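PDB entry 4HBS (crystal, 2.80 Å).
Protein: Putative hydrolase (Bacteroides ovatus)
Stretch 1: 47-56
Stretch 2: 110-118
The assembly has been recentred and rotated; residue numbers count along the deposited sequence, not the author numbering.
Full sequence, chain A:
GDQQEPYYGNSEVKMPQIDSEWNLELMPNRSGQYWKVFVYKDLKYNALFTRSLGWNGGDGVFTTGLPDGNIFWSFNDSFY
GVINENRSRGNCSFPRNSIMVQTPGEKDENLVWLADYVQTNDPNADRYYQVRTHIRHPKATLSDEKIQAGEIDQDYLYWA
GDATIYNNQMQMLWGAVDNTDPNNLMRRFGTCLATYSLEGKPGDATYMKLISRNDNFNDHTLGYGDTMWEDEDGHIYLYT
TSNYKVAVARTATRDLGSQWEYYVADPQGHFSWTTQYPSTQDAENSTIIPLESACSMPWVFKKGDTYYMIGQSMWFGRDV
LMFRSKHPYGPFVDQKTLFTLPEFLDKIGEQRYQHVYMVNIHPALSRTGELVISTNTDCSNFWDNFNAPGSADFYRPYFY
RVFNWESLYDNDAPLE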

# COMPACT_ATOMS: atom_id res chain seq x y z
N ALA A 47 -8.66 -5.10 -14.55
CA ALA A 47 -8.23 -5.19 -15.95
C ALA A 47 -7.02 -4.33 -16.20
O ALA A 47 -6.11 -4.77 -16.91
N LEU A 48 -6.98 -3.11 -15.62
CA LEU A 48 -5.82 -2.23 -15.78
C LEU A 48 -4.53 -2.91 -15.33
O LEU A 48 -3.51 -2.76 -16.00
N PHE A 49 -4.57 -3.67 -14.23
CA PHE A 49 -3.40 -4.37 -13.70
C PHE A 49 -3.35 -5.86 -14.15
O PHE A 49 -2.70 -6.68 -13.51
N THR A 50 -4.00 -6.19 -15.30
CA THR A 50 -3.90 -7.48 -15.99
C THR A 50 -3.14 -7.11 -17.24
O THR A 50 -3.77 -6.76 -18.24
N ARG A 51 -1.80 -7.05 -17.13
CA ARG A 51 -0.92 -6.59 -18.22
C ARG A 51 -0.06 -7.72 -18.77
O ARG A 51 0.12 -8.73 -18.09
N SER A 52 0.44 -7.56 -20.00
CA SER A 52 1.25 -8.57 -20.68
C SER A 52 2.71 -8.18 -20.92
O SER A 52 3.53 -9.08 -21.08
N LEU A 53 3.03 -6.87 -21.01
CA LEU A 53 4.39 -6.40 -21.27
C LEU A 53 4.76 -5.38 -20.23
O LEU A 53 4.00 -4.43 -20.03
N GLY A 54 5.92 -5.53 -19.61
CA GLY A 54 6.36 -4.62 -18.56
C GLY A 54 5.78 -5.06 -17.24
O GLY A 54 5.72 -6.26 -16.99
N TRP A 55 5.33 -4.11 -16.37
CA TRP A 55 4.77 -4.50 -15.07
C TRP A 55 3.64 -5.48 -15.33
O TRP A 55 2.74 -5.14 -16.08
N ASN A 56 3.70 -6.68 -14.76
CA ASN A 56 2.64 -7.66 -14.96
C ASN A 56 2.30 -8.44 -13.65
O ASN A 56 1.65 -9.48 -13.72
N ASN A 110 -2.52 5.33 -19.94
CA ASN A 110 -2.42 6.28 -18.84
C ASN A 110 -1.52 5.79 -17.70
O ASN A 110 -1.12 6.61 -16.89
N LEU A 111 -1.19 4.49 -17.63
CA LEU A 111 -0.28 3.97 -16.62
C LEU A 111 1.15 4.21 -17.12
O LEU A 111 1.64 3.43 -17.93
N VAL A 112 1.79 5.32 -16.69
CA VAL A 112 3.14 5.68 -17.15
C VAL A 112 4.19 5.05 -16.22
O VAL A 112 4.58 5.66 -15.22
N TRP A 113 4.68 3.85 -16.58
CA TRP A 113 5.68 3.11 -15.79
C TRP A 113 7.02 3.82 -15.88
O TRP A 113 7.63 3.82 -16.96
N LEU A 114 7.48 4.45 -14.77
CA LEU A 114 8.75 5.18 -14.75
C LEU A 114 9.83 4.18 -14.38
O LEU A 114 10.48 4.29 -13.33
N ALA A 115 10.04 3.22 -15.29
CA ALA A 115 10.89 2.08 -15.06
C ALA A 115 12.26 2.18 -15.70
O ALA A 115 12.42 2.75 -16.78
N ASP A 116 13.23 1.55 -15.03
CA ASP A 116 14.64 1.44 -15.42
C ASP A 116 14.76 0.16 -16.27
O ASP A 116 15.27 -0.85 -15.80
N TYR A 117 14.22 0.19 -17.50
CA TYR A 117 14.22 -1.00 -18.35
C TYR A 117 15.61 -1.47 -18.72
O TYR A 117 16.50 -0.65 -18.91
N VAL A 118 15.79 -2.80 -18.84
CA VAL A 118 17.07 -3.39 -19.25
C VAL A 118 17.14 -3.23 -20.77
O VAL A 118 18.11 -2.63 -21.28

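W113 is at the centre of the contact. Its CA-to-CB bond points toward stretch 1, and chi1 m with chi2 near 90° lays the indole against W55. W55 also points toward its partner; with chi1 t the indole then runs on past W113 instead of stacking squarely on it. CB of W55 sits over the face of the W113 six-membered ring, 3.4 Å from its centroid, a CH-pi contact; the CA-to-CB bond, directed toward stretch 2, places it there. The W55 five-membered ring and the W113 six-membered ring are nearly parallel, at 4°, but slid apart, so they barely overlap. W55 CG lies 3.4 Å from W113 CZ3.

F49, chi1 m, starts sideways but its ring end comes nearer. Its CE2 is 4.2 Å from W113 CH2. L111 points in as an m,t rotamer. Its CD1 lies 3.7 Å from the backbone O of L48 and 4.3 Å from L48 CB.

R51 forms the polar edge. It points toward stretch 2, with chi1 m, chi2 t and chi3 p. Its CD packs 4.3 Å from L111 CD1. W113 NE1 lies over one face of the guanidinium, 3.4 Å from R51 CZ. R51 NH1 donates hydrogen bonds to L53 O and W55 O, both at 2.7 Å, within stretch 1. No hydrogen bond crosses between the stretches.

Further out, the end of Y117 approaches G54, with OH 4.5 Å from G54 CA. An ideal CB on G54 would be 3.3 Å from that OH.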

# COMPACT_ATOMS: atom_id res chain seq x y z
CB ALA A 47 -9.35 -4.79 -16.89
CB LEU A 48 -5.99 -0.91 -15.00
CG LEU A 48 -6.82 0.16 -15.67
CD1 LEU A 48 -7.09 1.30 -14.69
CD2 LEU A 48 -6.13 0.69 -16.94
CB PHE A 49 -3.36 -4.22 -12.18
CG PHE A 49 -3.12 -2.77 -11.80
CD1 PHE A 49 -4.18 -1.86 -11.77
CD2 PHE A 49 -1.85 -2.31 -11.50
CE1 PHE A 49 -3.96 -0.52 -11.43
CE2 PHE A 49 -1.64 -0.97 -11.18
CZ PHE A 49 -2.70 -0.09 -11.14
CB THR A 50 -5.26 -8.10 -16.28
OG1 THR A 50 -6.01 -8.15 -15.09
CG2 THR A 50 -5.15 -9.50 -16.79
CB ARG A 51 -0.03 -5.45 -17.72
CG ARG A 51 -0.81 -4.37 -16.95
CD ARG A 51 -0.04 -3.10 -16.63
NE ARG A 51 0.34 -2.36 -17.83
CZ ARG A 51 1.48 -2.49 -18.51
NH1 ARG A 51 2.41 -3.33 -18.09
NH2 ARG A 51 1.69 -1.78 -19.61
CB SER A 52 0.63 -8.89 -22.03
OG SER A 52 -0.64 -9.49 -21.80
CB LEU A 53 4.48 -5.77 -22.69
CG LEU A 53 5.43 -6.41 -23.70
CD1 LEU A 53 5.70 -5.46 -24.84
CD2 LEU A 53 6.74 -6.88 -23.06
CB TRP A 55 4.25 -3.30 -14.26
CG TRP A 55 3.81 -3.66 -12.88
CD1 TRP A 55 4.52 -3.52 -11.73
CD2 TRP A 55 2.56 -4.25 -12.50
NE1 TRP A 55 3.81 -4.01 -10.66
CE2 TRP A 55 2.60 -4.46 -11.11
CE3 TRP A 55 1.44 -4.70 -13.22
CZ2 TRP A 55 1.55 -5.07 -10.42
CZ3 TRP A 55 0.42 -5.32 -12.54
CH2 TRP A 55 0.47 -5.48 -11.16
CB ASN A 56 3.04 -8.59 -16.12
CG ASN A 56 4.28 -9.42 -15.87
OD1 ASN A 56 4.38 -10.12 -14.86
ND2 ASN A 56 5.20 -9.43 -16.82
CB ASN A 110 -3.79 6.63 -18.31
CG ASN A 110 -4.66 7.29 -19.36
OD1 ASN A 110 -5.52 6.66 -19.98
ND2 ASN A 110 -4.40 8.56 -19.63
CB LEU A 111 -0.53 2.47 -16.37
CG LEU A 111 -1.96 2.05 -15.99
CD1 LEU A 111 -2.00 0.59 -15.56
CD2 LEU A 111 -2.53 2.93 -14.88
CB VAL A 112 3.31 7.22 -17.26
CG1 VAL A 112 4.67 7.58 -17.85
CG2 VAL A 112 2.18 7.83 -18.09
CB TRP A 113 5.80 1.65 -16.27
CG TRP A 113 4.49 0.93 -16.25
CD1 TRP A 113 3.58 0.85 -17.28
CD2 TRP A 113 3.83 0.41 -15.09
NE1 TRP A 113 2.41 0.28 -16.84
CE2 TRP A 113 2.53 0.02 -15.49
CE3 TRP A 113 4.21 0.24 -13.76
CZ2 TRP A 113 1.61 -0.55 -14.59
CZ3 TRP A 113 3.29 -0.29 -12.86
CH2 TRP A 113 2.01 -0.69 -13.28
CB LEU A 114 8.71 6.35 -13.74
CG LEU A 114 7.56 7.33 -13.86
CD1 LEU A 114 7.57 8.25 -12.70
CD2 LEU A 114 7.61 8.08 -15.16
CB ALA A 115 10.19 0.84 -15.57
CB ASP A 116 15.50 1.36 -14.12
CG ASP A 116 17.00 1.46 -14.26
OD1 ASP A 116 17.51 1.19 -15.38
OD2 ASP A 116 17.67 1.77 -13.25
CB TYR A 117 13.45 -0.77 -19.65
CG TYR A 117 11.96 -0.67 -19.45
CD1 TYR A 117 11.21 -1.79 -19.13
CD2 TYR A 117 11.30 0.53 -19.63
CE1 TYR A 117 9.83 -1.71 -18.95
CE2 TYR A 117 9.92 0.62 -19.48
CZ TYR A 117 9.18 -0.50 -19.13
OH TYR A 117 7.82 -0.42 -19.00
CB VAL A 118 17.20 -4.86 -18.76
CG1 VAL A 118 18.40 -5.55 -19.40
CG2 VAL A 118 17.31 -4.88 -17.25